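Local coordinates for putative exported protein (Bordetella pertussis, PDB 2DVZ) that probably serves as a periplasmic solute receptor for a transporter, binding glutamate in a pocket between two lobes, at residues Gln107-Phe112 with Leu245-Gly250; Thr115-Ala120 with Phe194-Ser199. One frame throughout, in Å; residues are numbered along the deposited sequence.

Contacts 1 and 2 share the long strand 106-121, which pairs near its start with strand 241-248 (contact 1) and toward its end with strand 192-196 (contact 2); the centres of the two contacts lie about 24 Å apart. Such a strand running from one lobe to the other is the connection expected in a type II periplasmic binding protein. Contact 2 lines the glutamate site directly through Asn-196. Contact 1 stands further back: the nearest atoms of the Leu-246 side chain and the bound glutamate are about 11 Å apart, while the side chain of Phe-112 comes within about 5 Å, nearest atoms, of that of Tyr-243, a glutamate-binding residue on strand 241-248.

Contact 1 (Gln107-Phe112 with Leu245-Gly250); sequences QPVTNF and LLAPKG
A classic beta bulge interrupts the antiparallel pairing of Gln-107-Phe-112 with Leu-245-Gly-250: Val-109 and Thr-110 both stand opposite Leu-245. The extra residue is taken up at Val-109, whose psi of -57° departs from extended geometry. Leu-245 bonds to both members, its O accepting from Val-109 N at 2.9 Å, with the donor above the carbonyl plane, and its N giving to Thr-110 O at 2.7 Å, nearly along the C=O axis. Before the bulge the ladder is regular, and Gln-107 and Ala-247 exchange two bonds. Ala-247 N to Gln-107 O is almost straight (2.8 Å, 171°), whereas Gln-107 N to Ala-247 O, though shorter at 2.6 Å, is more bent. Val-109 runs alongside Leu-245, their CB atoms 4.0 Å apart. The Phe-112 ring crosses Leu-245 obliquely and sets CZ 3.8 Å from Leu-245 CB. On the other face Leu-246 CD2 reaches Pro-108 CA at 4.0 Å. The end of the Gln-107 side chain turns from the partner strand: with CG anti to the backbone N and a bend at chi2 of 62°, its amide curls back so that NE2 bonds in plane to a lone pair of Pro-108 O, 2.7 Å away. Helix 253-267 packs on Val-109 and Thr-110, helix 288-307 on Pro-108, and helix 32-48 on Phe-112 and Leu-245. The classic bulge thus sits in a sheet lined by helices, consistent with an alpha/beta lobe of a type II periplasmic binding protein, the family to which the receptor's sequence points.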
ATOM      1  N   GLN A 107       6.305 -10.527 -14.156  1.00 15.30           N
ATOM      2  CA  GLN A 107       7.550  -9.858 -14.485  1.00 14.57           C
ATOM      3  C   GLN A 107       7.505  -8.456 -13.831  1.00 14.64           C
ATOM      4  O   GLN A 107       6.675  -7.614 -14.199  1.00 14.11           O
ATOM      5  CB  GLN A 107       7.770  -9.787 -16.034  1.00 14.08           C
ATOM      6  CG  GLN A 107       8.908  -8.855 -16.504  1.00 13.38           C
ATOM      7  CD  GLN A 107      10.257  -9.290 -15.974  1.00 12.47           C
ATOM      8  OE1 GLN A 107      10.654 -10.388 -16.203  1.00 14.71           O
ATOM      9  NE2 GLN A 107      10.930  -8.443 -15.216  1.00 12.39           N
ATOM     10  N   PRO A 108       8.412  -8.196 -12.862  1.00 14.86           N
ATOM     11  CA  PRO A 108       8.534  -6.816 -12.340  1.00 14.92           C
ATOM     12  C   PRO A 108       9.078  -5.803 -13.346  1.00 15.20           C
ATOM     13  O   PRO A 108       9.968  -6.115 -14.125  1.00 14.44           O
ATOM     14  CB  PRO A 108       9.519  -6.950 -11.184  1.00 15.10           C
ATOM     15  CG  PRO A 108       9.485  -8.410 -10.834  1.00 15.65           C
ATOM     16  CD  PRO A 108       9.319  -9.112 -12.173  1.00 13.91           C
ATOM     17  N   VAL A 109       8.527  -4.585 -13.317  1.00 15.09           N
ATOM     18  CA  VAL A 109       9.011  -3.535 -14.171  1.00 14.52           C
ATOM     19  C   VAL A 109       9.856  -2.548 -13.339  1.00 14.98           C
ATOM     20  O   VAL A 109      11.031  -2.311 -13.649  1.00 15.28           O
ATOM     21  CB  VAL A 109       7.837  -2.834 -14.887  1.00 13.93           C
ATOM     22  CG1 VAL A 109       8.340  -1.645 -15.677  1.00 12.16           C
ATOM     23  CG2 VAL A 109       7.087  -3.862 -15.802  1.00 12.88           C
ATOM     24  N   THR A 110       9.238  -1.996 -12.290  1.00 14.25           N
ATOM     25  CA  THR A 110       9.848  -0.975 -11.436  1.00 13.94           C
ATOM     26  C   THR A 110       8.981  -0.644 -10.217  1.00 13.67           C
ATOM     27  O   THR A 110       7.734  -0.688 -10.258  1.00 13.12           O
ATOM     28  CB  THR A 110      10.175   0.331 -12.219  1.00 14.20           C
ATOM     29  OG1 THR A 110      11.160   1.093 -11.506  1.00 13.48           O
ATOM     30  CG2 THR A 110       8.918   1.166 -12.457  1.00 12.95           C
ATOM     31  N   ASN A 111       9.673  -0.338  -9.126  1.00 13.32           N
ATOM     32  CA  ASN A 111       9.077   0.274  -7.963  1.00 13.14           C
ATOM     33  C   ASN A 111       8.918   1.762  -8.241  1.00 13.01           C
ATOM     34  O   ASN A 111       9.900   2.475  -8.431  1.00 13.08           O
ATOM     35  CB  ASN A 111       9.968  -0.012  -6.751  1.00 13.33           C
ATOM     36  CG  ASN A 111       9.455   0.588  -5.455  1.00 13.17           C
ATOM     37  OD1 ASN A 111       8.500   1.370  -5.422  1.00 14.20           O
ATOM     38  ND2 ASN A 111      10.090   0.204  -4.367  1.00 13.85           N
ATOM     39  N   PHE A 112       7.663   2.216  -8.300  1.00 13.05           N
ATOM     40  CA  PHE A 112       7.340   3.640  -8.399  1.00 13.16           C
ATOM     41  C   PHE A 112       7.792   4.411  -7.169  1.00 13.91           C
ATOM     42  O   PHE A 112       8.506   5.427  -7.255  1.00 14.87           O
ATOM     43  CB  PHE A 112       5.840   3.860  -8.495  1.00 12.74           C
ATOM     44  CG  PHE A 112       5.219   3.455  -9.815  1.00 11.59           C
ATOM     45  CD1 PHE A 112       6.012   3.185 -10.950  1.00 10.18           C
ATOM     46  CD2 PHE A 112       3.819   3.389  -9.930  1.00  9.81           C
ATOM     47  CE1 PHE A 112       5.422   2.838 -12.190  1.00  9.87           C
ATOM     48  CE2 PHE A 112       3.208   3.065 -11.190  1.00 10.97           C
ATOM     49  CZ  PHE A 112       4.006   2.780 -12.302  1.00 10.39           C
ATOM     50  N   LEU A 245       5.150  -1.417 -10.713  1.00 12.39           N
ATOM     51  CA  LEU A 245       4.516  -1.809 -11.939  1.00 11.24           C
ATOM     52  C   LEU A 245       4.909  -3.249 -12.273  1.00 11.32           C
ATOM     53  O   LEU A 245       6.059  -3.620 -12.170  1.00 11.08           O
ATOM     54  CB  LEU A 245       4.865  -0.821 -13.061  1.00 10.12           C
ATOM     55  CG  LEU A 245       4.054  -0.936 -14.364  1.00  8.56           C
ATOM     56  CD1 LEU A 245       2.507  -0.694 -14.229  1.00  5.91           C
ATOM     57  CD2 LEU A 245       4.632   0.006 -15.359  1.00  5.27           C
ATOM     58  N   LEU A 246       3.915  -4.041 -12.661  1.00 11.85           N
ATOM     59  CA  LEU A 246       4.080  -5.467 -12.950  1.00 11.86           C
ATOM     60  C   LEU A 246       3.535  -5.740 -14.322  1.00 11.83           C
ATOM     61  O   LEU A 246       2.524  -5.150 -14.748  1.00 11.90           O
ATOM     62  CB  LEU A 246       3.267  -6.307 -11.953  1.00 11.98           C
ATOM     63  CG  LEU A 246       3.658  -6.204 -10.465  1.00 12.35           C
ATOM     64  CD1 LEU A 246       2.643  -6.968  -9.582  1.00 10.90           C
ATOM     65  CD2 LEU A 246       5.165  -6.630 -10.164  1.00  7.63           C
ATOM     66  N   ALA A 247       4.208  -6.638 -15.015  1.00 11.78           N
ATOM     67  CA  ALA A 247       3.663  -7.267 -16.218  1.00 12.29           C
ATOM     68  C   ALA A 247       3.544  -8.795 -15.983  1.00 12.80           C
ATOM     69  O   ALA A 247       4.217  -9.366 -15.080  1.00 10.89           O
ATOM     70  CB  ALA A 247       4.555  -6.961 -17.431  1.00 12.26           C
ATOM     71  N   PRO A 248       2.704  -9.466 -16.801  1.00 13.77           N
ATOM     72  CA  PRO A 248       2.675 -10.925 -16.675  1.00 14.58           C
ATOM     73  C   PRO A 248       4.043 -11.530 -16.955  1.00 15.24           C
ATOM     74  O   PRO A 248       4.857 -10.976 -17.728  1.00 15.05           O
ATOM     75  CB  PRO A 248       1.633 -11.369 -17.739  1.00 14.64           C
ATOM     76  CG  PRO A 248       0.822 -10.099 -18.052  1.00 13.79           C
ATOM     77  CD  PRO A 248       1.800  -8.970 -17.865  1.00 13.92           C
ATOM     78  N   LYS A 249       4.315 -12.647 -16.311  1.00 16.91           N
ATOM     79  CA  LYS A 249       5.539 -13.411 -16.608  1.00 18.85           C
ATOM     80  C   LYS A 249       5.631 -13.723 -18.134  1.00 18.80           C
ATOM     81  O   LYS A 249       4.662 -14.152 -18.768  1.00 17.97           O
ATOM     82  CB  LYS A 249       5.565 -14.696 -15.769  1.00 20.30           C
ATOM     83  CG  LYS A 249       6.864 -15.538 -15.896  1.00 23.35           C
ATOM     84  CD  LYS A 249       7.998 -15.100 -14.898  1.00 26.88           C
ATOM     85  CE  LYS A 249       8.821 -16.363 -14.416  1.00 29.10           C
ATOM     86  NZ  LYS A 249       7.961 -17.642 -14.126  1.00 32.68           N
ATOM     87  N   GLY A 250       6.794 -13.470 -18.725  1.00 19.61           N
ATOM     88  CA  GLY A 250       6.990 -13.774 -20.143  1.00 19.07           C
ATOM     89  C   GLY A 250       6.861 -12.567 -21.042  1.00 18.68           C
ATOM     90  O   GLY A 250       7.168 -12.656 -22.230  1.00 18.77           O
TER

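Contact 2 (Thr115-Ala120 with Phe194-Ser199). With GLU (glutamic acid), chain G.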
ATOM      1  N   THR A 115       6.576   4.137   0.343  1.00 12.12           N
ATOM      2  CA  THR A 115       5.413   4.793   0.943  1.00 11.24           C
ATOM      3  C   THR A 115       5.262   4.517   2.438  1.00 11.23           C
ATOM      4  O   THR A 115       5.426   3.365   2.903  1.00 10.81           O
ATOM      5  CB  THR A 115       4.146   4.402   0.193  1.00 10.61           C
ATOM      6  OG1 THR A 115       4.312   4.734  -1.184  1.00 11.48           O
ATOM      7  CG2 THR A 115       2.958   5.133   0.686  1.00  9.93           C
ATOM      8  N   ALA A 116       4.951   5.588   3.184  1.00 11.35           N
ATOM      9  CA  ALA A 116       4.758   5.502   4.634  1.00 10.84           C
ATOM     10  C   ALA A 116       3.404   4.917   4.936  1.00 10.57           C
ATOM     11  O   ALA A 116       2.429   5.178   4.221  1.00 10.20           O
ATOM     12  CB  ALA A 116       4.871   6.901   5.295  1.00 10.45           C
ATOM     13  N   ASN A 117       3.356   4.115   5.994  1.00 11.01           N
ATOM     14  CA  ASN A 117       2.096   3.746   6.617  1.00 10.98           C
ATOM     15  C   ASN A 117       1.816   4.654   7.831  1.00 10.86           C
ATOM     16  O   ASN A 117       2.702   5.393   8.298  1.00 11.72           O
ATOM     17  CB  ASN A 117       2.075   2.265   6.987  1.00 11.17           C
ATOM     18  CG  ASN A 117       1.903   1.344   5.790  1.00 11.76           C
ATOM     19  OD1 ASN A 117       1.992   0.112   5.931  1.00 14.21           O
ATOM     20  ND2 ASN A 117       1.642   1.909   4.623  1.00 11.41           N
ATOM     21  N   VAL A 118       0.576   4.636   8.294  1.00  9.98           N
ATOM     22  CA  VAL A 118       0.120   5.566   9.322  1.00  8.90           C
ATOM     23  C   VAL A 118      -0.945   4.907  10.162  1.00  8.87           C
ATOM     24  O   VAL A 118      -1.775   4.195   9.620  1.00  8.86           O
ATOM     25  CB  VAL A 118      -0.422   6.905   8.711  1.00  8.69           C
ATOM     26  CG1 VAL A 118      -1.708   6.708   7.790  1.00  5.05           C
ATOM     27  CG2 VAL A 118      -0.592   8.006   9.808  1.00  5.21           C
ATOM     28  N   VAL A 119      -0.909   5.131  11.479  1.00  8.76           N
ATOM     29  CA  VAL A 119      -2.069   4.823  12.324  1.00  8.95           C
ATOM     30  C   VAL A 119      -2.725   6.166  12.689  1.00  9.79           C
ATOM     31  O   VAL A 119      -2.089   7.069  13.247  1.00  9.97           O
ATOM     32  CB  VAL A 119      -1.754   3.880  13.558  1.00  9.51           C
ATOM     33  CG1 VAL A 119      -0.706   4.466  14.535  1.00  8.84           C
ATOM     34  CG2 VAL A 119      -3.037   3.464  14.299  1.00  8.01           C
ATOM     35  N   ALA A 120      -4.000   6.300  12.331  1.00  9.14           N
ATOM     36  CA  ALA A 120      -4.698   7.516  12.595  1.00  9.13           C
ATOM     37  C   ALA A 120      -5.998   7.249  13.361  1.00  9.43           C
ATOM     38  O   ALA A 120      -6.517   6.087  13.413  1.00  8.48           O
ATOM     39  CB  ALA A 120      -4.957   8.295  11.277  1.00  9.05           C
ATOM     40  N   PHE A 194      -5.814   1.902  10.126  1.00 11.74           N
ATOM     41  CA  PHE A 194      -4.443   1.631   9.708  1.00 10.55           C
ATOM     42  C   PHE A 194      -4.412   1.840   8.214  1.00 11.18           C
ATOM     43  O   PHE A 194      -5.164   1.192   7.490  1.00 11.64           O
ATOM     44  CB  PHE A 194      -4.054   0.210  10.085  1.00  9.96           C
ATOM     45  CG  PHE A 194      -3.812   0.031  11.557  1.00  8.23           C
ATOM     46  CD1 PHE A 194      -2.513   0.110  12.079  1.00  7.42           C
ATOM     47  CD2 PHE A 194      -4.874  -0.199  12.434  1.00  8.31           C
ATOM     48  CE1 PHE A 194      -2.301  -0.033  13.448  1.00  8.68           C
ATOM     49  CE2 PHE A 194      -4.657  -0.333  13.841  1.00  6.90           C
ATOM     50  CZ  PHE A 194      -3.386  -0.251  14.333  1.00  7.85           C
ATOM     51  N   ASP A 195      -3.591   2.781   7.754  1.00 11.32           N
ATOM     52  CA  ASP A 195      -3.537   3.104   6.346  1.00 11.26           C
ATOM     53  C   ASP A 195      -2.116   3.288   5.813  1.00 11.71           C
ATOM     54  O   ASP A 195      -1.132   3.369   6.581  1.00 10.95           O
ATOM     55  CB  ASP A 195      -4.359   4.367   6.055  1.00 11.29           C
ATOM     56  CG  ASP A 195      -4.805   4.455   4.606  1.00 12.49           C
ATOM     57  OD1 ASP A 195      -4.620   3.463   3.856  1.00 14.48           O
ATOM     58  OD2 ASP A 195      -5.340   5.515   4.212  1.00 12.67           O
ATOM     59  N   ASN A 196      -2.037   3.306   4.478  1.00 11.84           N
ATOM     60  CA  ASN A 196      -0.887   3.789   3.766  1.00 11.81           C
ATOM     61  C   ASN A 196      -1.147   5.266   3.724  1.00 11.78           C
ATOM     62  O   ASN A 196      -2.272   5.703   3.505  1.00 12.45           O
ATOM     63  CB  ASN A 196      -0.802   3.201   2.332  1.00 12.30           C
ATOM     64  CG  ASN A 196      -1.270   1.705   2.243  1.00 11.68           C
ATOM     65  OD1 ASN A 196      -2.300   1.418   1.629  1.00 13.33           O
ATOM     66  ND2 ASN A 196      -0.529   0.790   2.846  1.00  8.16           N
ATOM     67  N   LEU A 197      -0.099   6.046   3.937  1.00 11.84           N
ATOM     68  CA  LEU A 197      -0.244   7.483   4.188  1.00 10.95           C
ATOM     69  C   LEU A 197      -0.976   8.307   3.100  1.00 10.74           C
ATOM     70  O   LEU A 197      -1.852   9.090   3.445  1.00 11.78           O
ATOM     71  CB  LEU A 197       1.108   8.085   4.665  1.00 10.96           C
ATOM     72  CG  LEU A 197       1.187   9.553   5.154  1.00 11.26           C
ATOM     73  CD1 LEU A 197       0.017   9.983   6.139  1.00  9.17           C
ATOM     74  CD2 LEU A 197       2.569   9.815   5.736  1.00  9.36           C
ATOM     75  N   PRO A 198      -0.643   8.137   1.799  1.00 10.13           N
ATOM     76  CA  PRO A 198      -1.300   8.977   0.778  1.00  9.96           C
ATOM     77  C   PRO A 198      -2.836   9.154   0.813  1.00 10.68           C
ATOM     78  O   PRO A 198      -3.299  10.258   0.506  1.00 11.13           O
ATOM     79  CB  PRO A 198      -0.824   8.364  -0.548  1.00  8.41           C
ATOM     80  CG  PRO A 198       0.502   7.791  -0.182  1.00  8.80           C
ATOM     81  CD  PRO A 198       0.361   7.246   1.182  1.00  9.54           C
ATOM     82  N   SER A 199      -3.609   8.107   1.123  1.00 11.83           N
ATOM     83  CA  SER A 199      -5.087   8.216   1.143  1.00 13.07           C
ATOM     84  C   SER A 199      -5.622   8.916   2.395  1.00 13.91           C
ATOM     85  O   SER A 199      -6.698   9.533   2.364  1.00 15.16           O
ATOM     86  CB  SER A 199      -5.791   6.848   0.976  1.00 12.81           C
ATOM     87  OG  SER A 199      -5.068   5.816   1.613  1.00 13.19           O
TER
HETATM   88  N   GLU G1055      -3.442  -1.946   1.507  1.00 11.71           N
HETATM   89  CA  GLU G1055      -2.942  -1.712   0.138  1.00 11.29           C
HETATM   90  C   GLU G1055      -1.432  -1.857   0.050  1.00 12.00           C
HETATM   91  O   GLU G1055      -0.662  -0.938  -0.248  1.00 12.47           O
HETATM   92  CB  GLU G1055      -3.460  -0.385  -0.409  1.00 11.17           C
HETATM   93  CG  GLU G1055      -4.957  -0.180  -0.114  1.00  8.76           C
HETATM   94  CD  GLU G1055      -5.676   0.649  -1.138  1.00  9.91           C
HETATM   95  OE1 GLU G1055      -5.004   1.053  -2.111  1.00 10.90           O
HETATM   96  OE2 GLU G1055      -6.929   0.881  -0.995  1.00 10.40           O
HETATM   97  OXT GLU G1055      -0.943  -2.984   0.234  1.00 12.13           O
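Phe-194 opens the pairing by lying beside Val-119, on the same face of the sheet. Val-119 places CG2 anti to its backbone N, so this methyl sits over one face of the Phe-194 ring, 3.9 Å from the centroid and 20° off the normal, a CH-pi contact. Asp-195 follows with two backbone bonds to Val-118: its N gives to Val-118 O almost linearly (177°), and its O accepts from Val-118 N at 2.7 Å. With CG anti to the backbone N, the carboxylate turns from the partner strand into a ring of donors. OD1 bonds Ser-178 OG and, weakly, Asn-196 N, while the syn lone pair of OD2 meets Ser-199 OG at 2.6 Å; Ser-200 OG also bonds OD2. Because Ser-178 N bonds the glutamate ligand, Asp-195 is well placed to hold that residue from the second shell. At Asn-196 the strands come close, its CA 4.1 Å from Asn-117 CA. The two side chains run alongside each other with amide planes 48° apart, and that of Asn-196 borders the bound glutamate. Leu-197 N then bonds Ala-116 O in the carbonyl plane at 2.7 Å. The two methyls of Leu-197 divide between two side chains on one side of strand 106-121, CD1 at Val-118 CB (4.0 Å) and CD2 at Ala-116 CB (3.7 Å). Pro-198 packs tightly, its CD 3.4 Å from Thr-115 CG2. Strand 192-196 thus passes into helix 197-205 beside strand 106-121; from helix 154-166, Met-158 borders Phe-194 and Leu-155 borders Asp-195, Val-241 of strand 241-248 touches Asn-196, and helix 32-48 meets Asn-196 and Pro-198 through Ser-32.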